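Fructokinase (PDB 5EYN) catalyses the ATP-dependent phosphorylation of fructose, as a fructokinase of the PfkB carbohydrate kinase family. Local coordinates at residues S128-F133 with F156-Q161; A121-Q126 with L146-S151; R192-A197 with F226-V231. One frame throughout, in Å; residues are numbered along the deposited sequence.

Contact 1. Residues S128-F133 with F156-Q161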
loop_
_atom_site.group_PDB
_atom_site.type_symbol
_atom_site.label_atom_id
_atom_site.label_comp_id
_atom_site.label_asym_id
_atom_site.label_seq_id
_atom_site.Cartn_x
_atom_site.Cartn_y
_atom_site.Cartn_z
ATOM N N SER A 128 -9.843 -24.739 1.872
ATOM C CA SER A 128 -9.226 -25.537 0.819
ATOM C C SER A 128 -7.775 -25.146 0.546
ATOM O O SER A 128 -7.093 -25.833 -0.210
ATOM C CB SER A 128 -10.041 -25.434 -0.472
ATOM O OG SER A 128 -10.104 -24.095 -0.930
ATOM N N ASP A 129 -7.300 -24.057 1.152
ATOM C CA ASP A 129 -5.903 -23.669 0.999
ATOM C C ASP A 129 -4.980 -24.466 1.914
ATOM O O ASP A 129 -3.769 -24.417 1.769
ATOM C CB ASP A 129 -5.714 -22.187 1.325
ATOM C CG ASP A 129 -6.433 -21.263 0.360
ATOM O OD1 ASP A 129 -6.718 -20.126 0.779
ATOM O OD2 ASP A 129 -6.684 -21.640 -0.806
ATOM N N ILE A 130 -5.546 -25.186 2.875
ATOM C CA ILE A 130 -4.723 -25.876 3.853
ATOM C C ILE A 130 -4.160 -27.144 3.208
ATOM O O ILE A 130 -4.910 -27.921 2.639
ATOM C CB ILE A 130 -5.546 -26.265 5.086
ATOM C CG1 ILE A 130 -6.162 -25.021 5.741
ATOM C CG2 ILE A 130 -4.681 -27.026 6.075
ATOM C CD1 ILE A 130 -7.235 -25.358 6.758
ATOM N N PRO A 131 -2.839 -27.365 3.292
ATOM C CA PRO A 131 -2.216 -28.552 2.699
ATOM C C PRO A 131 -2.304 -29.751 3.624
ATOM O O PRO A 131 -2.726 -29.642 4.773
ATOM C CB PRO A 131 -0.760 -28.131 2.528
ATOM C CG PRO A 131 -0.535 -27.180 3.628
ATOM C CD PRO A 131 -1.835 -26.444 3.845
ATOM N N SER A 132 -1.932 -30.907 3.103
ATOM C CA SER A 132 -1.961 -32.119 3.901
ATOM C C SER A 132 -0.804 -32.092 4.891
ATOM O O SER A 132 0.334 -31.773 4.530
ATOM C CB SER A 132 -1.862 -33.348 3.003
ATOM O OG SER A 132 -0.605 -33.359 2.349
ATOM N N PHE A 133 -1.124 -32.416 6.142
ATOM C CA PHE A 133 -0.156 -32.440 7.222
ATOM C C PHE A 133 0.148 -33.882 7.595
ATOM O O PHE A 133 -0.643 -34.793 7.326
ATOM C CB PHE A 133 -0.716 -31.742 8.462
ATOM C CG PHE A 133 -0.989 -30.273 8.294
ATOM C CD1 PHE A 133 -0.191 -29.463 7.499
ATOM C CD2 PHE A 133 -2.061 -29.699 8.960
ATOM C CE1 PHE A 133 -0.460 -28.106 7.392
ATOM C CE2 PHE A 133 -2.318 -28.359 8.857
ATOM C CZ PHE A 133 -1.524 -27.565 8.062
ATOM N N PHE A 156 -7.715 -21.506 12.435
ATOM C CA PHE A 156 -8.082 -22.393 13.539
ATOM C C PHE A 156 -8.334 -23.832 13.057
ATOM O O PHE A 156 -7.997 -24.787 13.757
ATOM C CB PHE A 156 -9.289 -21.873 14.320
ATOM C CG PHE A 156 -8.938 -20.827 15.336
ATOM C CD1 PHE A 156 -8.144 -21.140 16.417
ATOM C CD2 PHE A 156 -9.451 -19.547 15.242
ATOM C CE1 PHE A 156 -7.838 -20.182 17.361
ATOM C CE2 PHE A 156 -9.143 -18.595 16.185
ATOM C CZ PHE A 156 -8.340 -18.910 17.245
ATOM N N ALA A 157 -8.909 -23.993 11.870
ATOM C CA ALA A 157 -9.111 -25.333 11.322
ATOM C C ALA A 157 -7.766 -25.976 11.026
ATOM O O ALA A 157 -7.572 -27.150 11.304
ATOM C CB ALA A 157 -9.979 -25.288 10.072
ATOM N N ALA A 158 -6.833 -25.210 10.469
ATOM C CA ALA A 158 -5.506 -25.742 10.187
ATOM C C ALA A 158 -4.842 -26.211 11.472
ATOM O O ALA A 158 -4.253 -27.278 11.515
ATOM C CB ALA A 158 -4.646 -24.710 9.496
ATOM N N ILE A 159 -4.949 -25.418 12.528
ATOM C CA ILE A 159 -4.406 -25.804 13.821
ATOM C C ILE A 159 -5.042 -27.110 14.314
ATOM O O ILE A 159 -4.328 -28.025 14.729
ATOM C CB ILE A 159 -4.603 -24.686 14.849
ATOM C CG1 ILE A 159 -3.715 -23.479 14.494
ATOM C CG2 ILE A 159 -4.291 -25.167 16.227
ATOM C CD1 ILE A 159 -4.079 -22.238 15.268
ATOM N N ALA A 160 -6.369 -27.203 14.250
ATOM C CA ALA A 160 -7.061 -28.413 14.684
ATOM C C ALA A 160 -6.600 -29.623 13.872
ATOM O O ALA A 160 -6.450 -30.721 14.414
ATOM C CB ALA A 160 -8.575 -28.244 14.589
ATOM N N GLN A 161 -6.353 -29.424 12.577
ATOM C CA GLN A 161 -5.934 -30.532 11.708
ATOM C C GLN A 161 -4.507 -30.969 12.013
ATOM O O GLN A 161 -4.192 -32.164 12.009
ATOM C CB GLN A 161 -6.092 -30.152 10.235
ATOM C CG GLN A 161 -7.535 -30.019 9.794
ATOM C CD GLN A 161 -7.675 -29.343 8.450
ATOM O OE1 GLN A 161 -6.775 -29.384 7.619
ATOM N NE2 GLN A 161 -8.804 -28.704 8.236
#
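The Phe133 ring meets helix 151-165 at its edge: CE2 comes within 3.5 Å of Ala158 O, which lies near the ring plane. Farther along the same edge, Phe133 CD2 lies 4.1 Å from Gln161 C. Over the centre of one face sits Pro131 O, 3.7 Å above the plane, a carbonyl supplied by the loop itself. Trp22 meets the ring with its plane turned about 60°, and Met162 and Val165 extend the helix's share of the contact.

Beside the aromatic group, Ile130 uses its long branch. With chi2 extended (167°), CD1 lies against the helix, 3.8 Å from Ala158 CB, and Ala157 CB stands slightly farther off. The shorter branch meets a polar group: Ile130 and Gln161 reach toward each other tip to tip, with Ile130 CG2 3.5 Å from Gln161 OE1. No hydrogen bond crosses between the segments; the contact is made by van der Waals packing near the surface.

Just before Ile130, the chain is held by polar contacts: Asp129 OD1 forms a salt bridge with Arg66 and accepts a hydrogen bond from Gln126 N. Pro131 and Ala158 both touch Phe64 of strand 61-68. The example illustrates how a connecting loop, here between strands 113-115 and 138-142, packs on a helix covering the mainly parallel sheet of the alpha/beta ribokinase fold.

Contact 2. Residues A121-Q126 with L146-S151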
loop_
_atom_site.group_PDB
_atom_site.type_symbol
_atom_site.label_atom_id
_atom_site.label_comp_id
_atom_site.label_asym_id
_atom_site.label_seq_id
_atom_site.Cartn_x
_atom_site.Cartn_y
_atom_site.Cartn_z
ATOM N N ALA A 121 -4.734 -9.893 1.081
ATOM C CA ALA A 121 -5.092 -11.173 0.508
ATOM C C ALA A 121 -5.064 -12.325 1.507
ATOM O O ALA A 121 -5.887 -13.238 1.437
ATOM C CB ALA A 121 -4.154 -11.485 -0.653
ATOM N N ASP A 122 -4.092 -12.298 2.405
ATOM C CA ASP A 122 -3.919 -13.362 3.387
ATOM C C ASP A 122 -5.125 -13.505 4.301
ATOM O O ASP A 122 -5.353 -14.579 4.841
ATOM C CB ASP A 122 -2.645 -13.102 4.215
ATOM C CG ASP A 122 -2.594 -11.700 4.754
ATOM O OD1 ASP A 122 -2.917 -11.501 5.941
ATOM O OD2 ASP A 122 -2.254 -10.781 3.974
ATOM N N GLN A 123 -5.892 -12.434 4.465
ATOM C CA GLN A 123 -7.089 -12.474 5.295
ATOM C C GLN A 123 -8.209 -13.317 4.689
ATOM O O GLN A 123 -9.205 -13.621 5.357
ATOM C CB GLN A 123 -7.586 -11.051 5.584
ATOM C CG GLN A 123 -6.594 -10.230 6.383
ATOM C CD GLN A 123 -6.346 -10.826 7.745
ATOM O OE1 GLN A 123 -7.191 -10.737 8.616
ATOM N NE2 GLN A 123 -5.181 -11.443 7.937
ATOM N N PHE A 124 -8.012 -13.735 3.445
ATOM C CA PHE A 124 -9.001 -14.524 2.722
ATOM C C PHE A 124 -8.608 -15.987 2.543
ATOM O O PHE A 124 -9.184 -16.695 1.724
ATOM C CB PHE A 124 -9.321 -13.833 1.399
ATOM C CG PHE A 124 -9.961 -12.502 1.609
ATOM C CD1 PHE A 124 -9.200 -11.355 1.727
ATOM C CD2 PHE A 124 -11.334 -12.405 1.768
ATOM C CE1 PHE A 124 -9.791 -10.144 1.964
ATOM C CE2 PHE A 124 -11.927 -11.199 2.005
ATOM C CZ PHE A 124 -11.162 -10.060 2.095
ATOM N N LEU A 125 -7.656 -16.437 3.351
ATOM C CA LEU A 125 -7.321 -17.854 3.438
ATOM C C LEU A 125 -8.591 -18.691 3.605
ATOM O O LEU A 125 -9.393 -18.442 4.506
ATOM C CB LEU A 125 -6.374 -18.104 4.611
ATOM C CG LEU A 125 -5.840 -19.526 4.719
ATOM C CD1 LEU A 125 -4.699 -19.727 3.750
ATOM C CD2 LEU A 125 -5.386 -19.829 6.131
ATOM N N GLN A 126 -8.744 -19.697 2.751
ATOM C CA GLN A 126 -9.893 -20.601 2.784
ATOM C C GLN A 126 -9.505 -21.977 3.315
ATOM O O GLN A 126 -8.330 -22.348 3.339
ATOM C CB GLN A 126 -10.475 -20.772 1.382
ATOM C CG GLN A 126 -10.956 -19.477 0.758
ATOM C CD GLN A 126 -11.491 -19.663 -0.645
ATOM O OE1 GLN A 126 -11.555 -20.780 -1.156
ATOM N NE2 GLN A 126 -11.867 -18.564 -1.279
ATOM N N LEU A 146 -5.405 -14.592 12.441
ATOM C CA LEU A 146 -6.640 -14.683 13.198
ATOM C C LEU A 146 -7.419 -13.384 13.185
ATOM O O LEU A 146 -8.452 -13.292 13.819
ATOM C CB LEU A 146 -6.313 -15.011 14.648
ATOM C CG LEU A 146 -5.363 -16.192 14.847
ATOM C CD1 LEU A 146 -5.101 -16.412 16.326
ATOM C CD2 LEU A 146 -5.914 -17.462 14.195
ATOM N N ALA A 147 -6.940 -12.357 12.490
ATOM C CA ALA A 147 -7.543 -11.041 12.655
ATOM C C ALA A 147 -8.949 -10.926 12.089
ATOM O O ALA A 147 -9.794 -10.289 12.708
ATOM C CB ALA A 147 -6.635 -9.941 12.080
ATOM N N ASN A 148 -9.173 -11.477 10.897
ATOM C CA ASN A 148 -10.470 -11.360 10.241
ATOM C C ASN A 148 -10.834 -12.664 9.585
ATOM O O ASN A 148 -9.983 -13.509 9.351
ATOM C CB ASN A 148 -10.449 -10.260 9.189
ATOM C CG ASN A 148 -10.037 -8.933 9.757
ATOM O OD1 ASN A 148 -10.827 -8.227 10.391
ATOM N ND2 ASN A 148 -8.794 -8.578 9.533
ATOM N N GLN A 149 -12.120 -12.830 9.304
ATOM C CA GLN A 149 -12.576 -13.966 8.532
ATOM C C GLN A 149 -12.394 -13.716 7.051
ATOM O O GLN A 149 -12.466 -12.575 6.612
ATOM C CB GLN A 149 -14.061 -14.204 8.796
ATOM C CG GLN A 149 -14.400 -14.471 10.241
ATOM C CD GLN A 149 -13.850 -15.799 10.741
ATOM O OE1 GLN A 149 -13.209 -16.556 10.001
ATOM N NE2 GLN A 149 -14.047 -16.060 12.014
ATOM N N PRO A 150 -12.224 -14.782 6.251
ATOM C CA PRO A 150 -12.244 -16.191 6.649
ATOM C C PRO A 150 -10.927 -16.723 7.203
ATOM O O PRO A 150 -10.860 -17.869 7.647
ATOM C CB PRO A 150 -12.578 -16.909 5.338
ATOM C CG PRO A 150 -11.959 -16.031 4.282
ATOM C CD PRO A 150 -12.203 -14.628 4.785
ATOM N N SER A 151 -9.856 -15.939 7.154
ATOM C CA SER A 151 -8.572 -16.476 7.591
ATOM C C SER A 151 -8.614 -16.976 9.022
ATOM O O SER A 151 -8.014 -17.995 9.340
ATOM C CB SER A 151 -7.468 -15.443 7.420
ATOM O OG SER A 151 -6.235 -15.958 7.899
#
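Gln123 and Ser151 meet where a short 3-10 turn packs against the start of helix 151-165, the helix that follows strand 138-142 in the ribokinase-type alpha/beta fold. The tight part is polar. Gln123 O receives the amide of Ser151, the first residue of the helix, at 3.0 Å, with the donor standing above the carbonyl plane; a first-turn N-H thus finds its acceptor in the other loop. Ser151 OG is turned to another partner, Ala145 O. Pro150 CD also lies close, 3.2 Å from Gln123 O.

The Gln123 amide is held through both its nitrogen and its oxygen. NE2 donates to Asp122 OD1 in a nearly straight bond (170°) and also to Ile144 O. Asp122, whose OD2 bonds to Ser120, touches the fructose-binding Asp26, so this network may help to position Asp26, with Asp122 as a second-shell group.

The looser part is the apolar one toward solvent, where Phe124 CD2 is 3.8 Å from Pro150 CD. A cis peptide bond precedes this proline, and the exposed Gln149 beside it turns its OE1 to Ser153. In the tight polar part, Asn148 ND2, which also serves Val179 O, donates to Gln123 OE1 at 2.8 Å, the two amide planes 89° apart.

Contact 3. Residues R192-A197 with F226-V231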
loop_
_atom_site.group_PDB
_atom_site.type_symbol
_atom_site.label_atom_id
_atom_site.label_comp_id
_atom_site.label_asym_id
_atom_site.label_seq_id
_atom_site.Cartn_x
_atom_site.Cartn_y
_atom_site.Cartn_z
ATOM N N ARG A 192 -7.515 -17.947 22.615
ATOM C CA ARG A 192 -7.996 -19.235 22.123
ATOM C C ARG A 192 -6.869 -19.989 21.419
ATOM O O ARG A 192 -6.706 -21.192 21.625
ATOM C CB ARG A 192 -9.185 -19.035 21.179
ATOM C CG ARG A 192 -9.790 -20.323 20.635
ATOM C CD ARG A 192 -10.881 -20.027 19.610
ATOM N NE ARG A 192 -11.175 -21.203 18.810
ATOM C CZ ARG A 192 -11.842 -21.201 17.665
ATOM N NH1 ARG A 192 -12.310 -20.074 17.164
ATOM N NH2 ARG A 192 -12.043 -22.347 17.027
ATOM N N ALA A 193 -6.083 -19.296 20.601
ATOM C CA ALA A 193 -4.954 -19.921 19.931
ATOM C C ALA A 193 -3.857 -20.301 20.925
ATOM O O ALA A 193 -3.234 -21.350 20.790
ATOM C CB ALA A 193 -4.401 -19.005 18.857
ATOM N N VAL A 194 -3.592 -19.449 21.909
ATOM C CA VAL A 194 -2.615 -19.788 22.938
ATOM C C VAL A 194 -2.960 -21.145 23.579
ATOM O O VAL A 194 -2.075 -21.954 23.866
ATOM C CB VAL A 194 -2.540 -18.684 24.014
ATOM C CG1 VAL A 194 -1.742 -19.139 25.222
ATOM C CG2 VAL A 194 -1.924 -17.417 23.420
ATOM N N GLY A 195 -4.250 -21.387 23.780
ATOM C CA GLY A 195 -4.714 -22.635 24.361
ATOM C C GLY A 195 -4.572 -23.862 23.483
ATOM O O GLY A 195 -4.736 -24.987 23.965
ATOM N N LEU A 196 -4.250 -23.668 22.209
ATOM C CA LEU A 196 -4.106 -24.793 21.285
ATOM C C LEU A 196 -2.637 -25.150 21.031
ATOM O O LEU A 196 -2.333 -26.195 20.457
ATOM C CB LEU A 196 -4.750 -24.449 19.947
ATOM C CG LEU A 196 -6.264 -24.267 20.005
ATOM C CD1 LEU A 196 -6.792 -23.652 18.726
ATOM C CD2 LEU A 196 -6.971 -25.598 20.273
ATOM N N ALA A 197 -1.711 -24.298 21.458
ATOM C CA ALA A 197 -0.337 -24.398 21.011
ATOM C C ALA A 197 0.521 -25.264 21.929
ATOM O O ALA A 197 0.302 -25.337 23.138
ATOM C CB ALA A 197 0.246 -22.999 20.890
ATOM N N PHE A 226 -3.307 -23.109 31.297
ATOM C CA PHE A 226 -3.255 -23.531 29.902
ATOM C C PHE A 226 -2.352 -24.763 29.749
ATOM O O PHE A 226 -2.447 -25.489 28.761
ATOM C CB PHE A 226 -2.756 -22.380 29.023
ATOM C CG PHE A 226 -3.746 -21.247 28.865
ATOM C CD1 PHE A 226 -4.253 -20.930 27.621
ATOM C CD2 PHE A 226 -4.162 -20.495 29.959
ATOM C CE1 PHE A 226 -5.162 -19.894 27.462
ATOM C CE2 PHE A 226 -5.074 -19.453 29.803
ATOM C CZ PHE A 226 -5.569 -19.154 28.551
ATOM N N GLN A 227 -1.500 -25.016 30.740
ATOM C CA GLN A 227 -0.554 -26.137 30.695
ATOM C C GLN A 227 0.158 -26.160 29.334
ATOM O O GLN A 227 0.250 -27.198 28.680
ATOM C CB GLN A 227 -1.240 -27.488 31.004
ATOM C CG GLN A 227 -1.680 -27.690 32.477
ATOM C CD GLN A 227 -0.560 -28.154 33.428
ATOM O OE1 GLN A 227 0.530 -28.568 33.001
ATOM N NE2 GLN A 227 -0.836 -28.083 34.734
ATOM N N ILE A 228 0.650 -24.995 28.916
ATOM C CA ILE A 228 1.410 -24.873 27.681
ATOM C C ILE A 228 2.769 -25.532 27.887
ATOM O O ILE A 228 3.476 -25.213 28.831
ATOM C CB ILE A 228 1.630 -23.391 27.288
ATOM C CG1 ILE A 228 0.300 -22.638 27.180
ATOM C CG2 ILE A 228 2.354 -23.283 25.976
ATOM C CD1 ILE A 228 0.475 -21.151 27.249
ATOM N N PRO A 229 3.135 -26.473 27.014
ATOM C CA PRO A 229 4.383 -27.213 27.208
ATOM C C PRO A 229 5.625 -26.318 27.224
ATOM O O PRO A 229 6.505 -26.524 28.057
ATOM C CB PRO A 229 4.401 -28.174 26.019
ATOM C CG PRO A 229 2.970 -28.381 25.698
ATOM C CD PRO A 229 2.325 -27.049 25.931
ATOM N N LEU A 230 5.679 -25.334 26.336
ATOM C CA LEU A 230 6.816 -24.435 26.280
ATOM C C LEU A 230 6.364 -23.021 26.006
ATOM O O LEU A 230 5.728 -22.754 24.993
ATOM C CB LEU A 230 7.784 -24.872 25.188
ATOM C CG LEU A 230 8.943 -23.923 24.872
ATOM C CD1 LEU A 230 9.794 -23.641 26.112
ATOM C CD2 LEU A 230 9.796 -24.504 23.766
ATOM N N VAL A 231 6.701 -22.118 26.922
ATOM C CA VAL A 231 6.457 -20.696 26.746
ATOM C C VAL A 231 7.810 -20.016 26.764
ATOM O O VAL A 231 8.653 -20.285 27.623
ATOM C CB VAL A 231 5.569 -20.114 27.869
ATOM C CG1 VAL A 231 5.539 -18.604 27.810
ATOM C CG2 VAL A 231 4.154 -20.655 27.772
HETATM O O HOH W 1 -2.826 -25.982 26.209
#
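Two successive strand connections of the mainly parallel sheet meet where Val194, in the last part of helix 186-194, touches Ile228, just ahead of strand 230-234. In this alpha/beta fold the helix leads through a type I beta turn, Val194 to Ala197, into strand 199-203, and the loop carrying Phe226 leads into the neighbouring parallel strand. The two entry loops therefore lie side by side, and the strands pair directly beyond them, Leu230 bonding through its backbone to Asp198 and Val200.

Val194 supplies the apolar centre. Its chi1 of 169° sets CG1 anti to the backbone N, and this methyl meets Ile228 CD1 at 3.6 Å, the two side chains crossing at a slant. The same methyl is 3.9 Å from Phe226 CD1, so one branch serves two residues; here Val194 and Phe226 cross at about a right angle. Phe171, from strand 168-172, touches Val194 and Ala197 and links them to the sheet.

Toward the surface, Gly195 takes over. Phe226 presents its rim to the turn, with CD1 3.7 Å from Gly195 CA and the backbone N of Gly195 in the ring plane. Farther along, Ala197 O lies 3.9 Å from Pro229 CD, and Ile228 CG2 also comes near this carbonyl.

No direct hydrogen bond joins the segments. Instead a water sits between two backbone carbonyls, its oxygen 2.6 Å from Phe226 O and 3.1 Å from Gly195 O.

Helix 151-165 ties the three contacts together: contact 2 lies at its start, contact 1 along its middle, and Phe156 of contact 1 reaches both neighbours. Its CE2 is 4.0 Å from Leu146 CD2 of contact 2, while its ring makes a cation-pi interaction with Arg192 of contact 3. Leu146 also touches Ala193, so even the pair farthest apart, contacts 2 and 3 with centres about 22 Å apart, meets directly. Contact 2 lies near the sugar, the Asp122 side chain being about 8 Å from the bound fructose. In contact 3, the Val194 side chain is about 13 Å from the calcium ion, and contact 1 lies away from the known sites.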